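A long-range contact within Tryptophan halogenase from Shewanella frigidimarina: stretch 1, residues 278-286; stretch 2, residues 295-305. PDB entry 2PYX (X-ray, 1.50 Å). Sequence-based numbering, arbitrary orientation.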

# COMPACT_ATOMS: atom_id res chain seq x y z
N ALA A 278 -0.46 -0.39 18.54
CA ALA A 278 0.01 -1.69 18.97
C ALA A 278 -0.78 -2.19 20.16
O ALA A 278 -1.17 -1.40 21.02
CB ALA A 278 1.50 -1.67 19.32
N GLN A 279 -1.00 -3.51 20.17
CA GLN A 279 -1.76 -4.23 21.18
C GLN A 279 -0.89 -5.38 21.71
O GLN A 279 0.24 -5.57 21.20
CB GLN A 279 -3.07 -4.75 20.59
CG GLN A 279 -3.93 -3.71 19.91
CD GLN A 279 -4.44 -2.65 20.87
OE1 GLN A 279 -4.85 -2.98 22.01
NE2 GLN A 279 -4.41 -1.37 20.45
N PRO A 280 -1.36 -6.13 22.73
CA PRO A 280 -0.52 -7.21 23.25
C PRO A 280 -0.09 -8.27 22.24
O PRO A 280 1.00 -8.84 22.42
CB PRO A 280 -1.38 -7.80 24.38
CG PRO A 280 -2.18 -6.62 24.85
CD PRO A 280 -2.55 -5.90 23.59
N ASN A 281 -0.93 -8.53 21.24
CA ASN A 281 -0.70 -9.62 20.31
C ASN A 281 -0.86 -9.24 18.85
O ASN A 281 -1.17 -10.10 18.02
CB ASN A 281 -1.59 -10.82 20.67
CG ASN A 281 -1.20 -11.40 21.99
OD1 ASN A 281 -0.13 -11.95 22.12
ND2 ASN A 281 -2.07 -11.27 22.99
N GLY A 282 -0.64 -7.96 18.55
CA GLY A 282 -0.76 -7.46 17.20
C GLY A 282 -0.93 -5.95 17.22
O GLY A 282 -0.35 -5.27 18.05
N TRP A 283 -1.73 -5.44 16.31
CA TRP A 283 -1.95 -4.00 16.22
C TRP A 283 -3.29 -3.75 15.58
O TRP A 283 -3.82 -4.58 14.81
CB TRP A 283 -0.81 -3.32 15.44
CG TRP A 283 -0.67 -3.79 14.03
CD1 TRP A 283 0.01 -4.91 13.56
CD2 TRP A 283 -1.21 -3.15 12.86
NE1 TRP A 283 -0.12 -4.99 12.20
CE2 TRP A 283 -0.84 -3.92 11.74
CE3 TRP A 283 -1.98 -2.00 12.65
CZ2 TRP A 283 -1.23 -3.58 10.43
CZ3 TRP A 283 -2.30 -1.62 11.35
CH2 TRP A 283 -1.93 -2.42 10.25
N ILE A 284 -3.86 -2.58 15.90
CA ILE A 284 -5.15 -2.17 15.38
C ILE A 284 -5.04 -1.01 14.39
O ILE A 284 -4.41 -0.00 14.72
CB ILE A 284 -6.07 -1.79 16.53
CG1 ILE A 284 -6.47 -3.07 17.24
CG2 ILE A 284 -7.30 -1.08 16.05
CD1 ILE A 284 -7.30 -2.86 18.54
N TRP A 285 -5.58 -1.21 13.18
CA TRP A 285 -5.61 -0.16 12.16
C TRP A 285 -6.86 0.68 12.36
O TRP A 285 -7.87 0.20 12.91
CB TRP A 285 -5.56 -0.69 10.75
CG TRP A 285 -6.84 -1.21 10.18
CD1 TRP A 285 -7.92 -0.49 9.77
CD2 TRP A 285 -7.13 -2.58 9.86
NE1 TRP A 285 -8.87 -1.32 9.22
CE2 TRP A 285 -8.41 -2.61 9.28
CE3 TRP A 285 -6.43 -3.78 10.02
CZ2 TRP A 285 -8.99 -3.81 8.86
CZ3 TRP A 285 -7.01 -4.95 9.62
CH2 TRP A 285 -8.29 -4.96 9.05
N ASP A 286 -6.78 1.93 11.92
CA ASP A 286 -7.91 2.85 12.08
C ASP A 286 -7.80 3.78 10.88
O ASP A 286 -6.86 4.57 10.81
CB ASP A 286 -7.84 3.54 13.45
CG ASP A 286 -9.09 4.35 13.77
OD1 ASP A 286 -9.69 4.92 12.83
OD2 ASP A 286 -9.41 4.45 14.99
N VAL A 295 -11.87 -0.12 11.13
CA VAL A 295 -10.97 -0.51 12.22
C VAL A 295 -10.75 -2.02 12.15
O VAL A 295 -11.67 -2.77 11.85
CB VAL A 295 -11.54 -0.10 13.61
CG1 VAL A 295 -10.68 -0.59 14.74
CG2 VAL A 295 -11.66 1.40 13.71
N GLY A 296 -9.51 -2.48 12.41
CA GLY A 296 -9.26 -3.90 12.47
C GLY A 296 -8.10 -4.25 13.36
O GLY A 296 -7.13 -3.51 13.41
N TYR A 297 -8.20 -5.40 14.04
CA TYR A 297 -7.13 -5.90 14.86
C TYR A 297 -6.46 -7.03 14.06
O TYR A 297 -7.09 -8.04 13.71
CB TYR A 297 -7.68 -6.48 16.16
CG TYR A 297 -6.68 -6.95 17.18
CD1 TYR A 297 -5.34 -6.58 17.13
CD2 TYR A 297 -7.07 -7.76 18.24
CE1 TYR A 297 -4.41 -7.03 18.12
CE2 TYR A 297 -6.17 -8.21 19.18
CZ TYR A 297 -4.85 -7.83 19.16
OH TYR A 297 -3.94 -8.22 20.08
N VAL A 298 -5.18 -6.81 13.72
CA VAL A 298 -4.30 -7.80 13.12
C VAL A 298 -3.58 -8.48 14.26
O VAL A 298 -2.93 -7.81 15.05
CB VAL A 298 -3.28 -7.08 12.22
CG1 VAL A 298 -2.18 -8.03 11.77
CG2 VAL A 298 -3.98 -6.42 11.06
N TYR A 299 -3.64 -9.80 14.29
CA TYR A 299 -3.08 -10.52 15.43
C TYR A 299 -2.62 -11.95 15.07
O TYR A 299 -2.90 -12.45 13.98
CB TYR A 299 -4.07 -10.55 16.61
CG TYR A 299 -5.35 -11.28 16.38
CD1 TYR A 299 -6.43 -10.64 15.83
CD2 TYR A 299 -5.50 -12.62 16.76
CE1 TYR A 299 -7.62 -11.31 15.59
CE2 TYR A 299 -6.69 -13.30 16.53
CZ TYR A 299 -7.78 -12.62 15.99
OH TYR A 299 -8.97 -13.28 15.74
N SER A 300 -1.90 -12.56 16.00
CA SER A 300 -1.34 -13.93 15.81
C SER A 300 -2.16 -14.93 16.58
O SER A 300 -2.21 -14.84 17.81
CB SER A 300 0.06 -13.94 16.32
OG SER A 300 0.59 -15.26 16.36
N SER A 301 -2.74 -15.89 15.87
CA SER A 301 -3.51 -16.95 16.55
C SER A 301 -2.66 -17.89 17.39
O SER A 301 -3.21 -18.61 18.23
CB SER A 301 -4.29 -17.77 15.54
OG SER A 301 -3.47 -18.37 14.57
N SER A 302 -1.34 -17.91 17.17
CA SER A 302 -0.48 -18.70 18.05
C SER A 302 -0.10 -17.96 19.30
O SER A 302 0.60 -18.54 20.15
CB SER A 302 0.75 -19.23 17.33
OG SER A 302 1.61 -18.18 16.98
N HIS A 303 -0.57 -16.72 19.46
CA HIS A 303 -0.38 -15.95 20.67
C HIS A 303 -1.66 -15.65 21.44
O HIS A 303 -1.59 -15.45 22.65
CB HIS A 303 0.35 -14.63 20.38
CG HIS A 303 1.76 -14.85 19.95
ND1 HIS A 303 2.10 -15.09 18.64
CD2 HIS A 303 2.92 -14.85 20.65
CE1 HIS A 303 3.42 -15.26 18.56
NE2 HIS A 303 3.93 -15.14 19.77
N THR A 304 -2.79 -15.58 20.75
CA THR A 304 -4.08 -15.33 21.38
C THR A 304 -5.20 -16.07 20.67
O THR A 304 -5.17 -16.29 19.45
CB THR A 304 -4.42 -13.84 21.42
OG1 THR A 304 -5.69 -13.66 22.06
CG2 THR A 304 -4.54 -13.24 20.03
N ASN A 305 -6.22 -16.48 21.44
CA ASN A 305 -7.43 -16.99 20.81
C ASN A 305 -8.31 -15.85 20.29
O ASN A 305 -7.98 -14.67 20.47
CB ASN A 305 -8.19 -17.97 21.72
CG ASN A 305 -8.86 -17.31 22.88
OD1 ASN A 305 -9.09 -16.11 22.89
ND2 ASN A 305 -9.22 -18.12 23.86

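Strands 282-286 and 295-299 run antiparallel, their axes 162° apart, and backbone hydrogen bonds form the core of the contact. Trp-283 and Val-298 are a hydrogen-bonded pair: Trp-283 N donates to Val-298 O (2.9 Å) and Val-298 N to Trp-283 O (2.8 Å). Trp-285 and Gly-296 repeat the pattern, with Trp-285 N to Gly-296 O at 2.8 Å and Gly-296 N to Trp-285 O at 3.2 Å. Beyond the strand, Ser-300 N reaches Asn-281 O (3.3 Å). CA-H...O contacts fill in between, among them Gly-282 CA to Val-298 O and Ile-284 CA to Gly-296 O, both 3.1 Å.

One side chain joins the polar network: the Tyr-297 ring extends past Ile-284 to the type I turn Gln-279 to Gly-282, where its OH accepts a hydrogen bond from Asn-281 N (3.2 Å). The ring's CE1 also meets Gln-279 CB at 3.6 Å. Gly-282 suits this crowded place, since a CB would lie 1.8 Å from Val-298 O. Asn-281, heavily covered by the other stretch, sets OD1 3.2 Å from His-303 CB; His-303 itself is steadied by its ND1 donating to Ser-300 OG (2.7 Å).

The side chains of Trp-283, Trp-285 and Val-298 share one face of the sheet. Gly-296 CA lies 3.4 Å from the centroid of the Trp-285 six-membered ring, almost on the ring normal; a CB on Gly-296 would come within 2.2 Å of Trp-285 CH2, so the bare glycine lets the indole lie flat across the strand. Val-298 serves both indoles: its CB sits over the Trp-283 five-membered ring, 4.0 Å from the centroid, while its CG2 meets Trp-285 CZ3 at that ring's edge (3.7 Å). On the other face, branched Ile-284 packs CG2 against Val-295 CG1 and CG1 against Tyr-297 CD1, both at 3.7 Å. Altogether 692 Å² is buried.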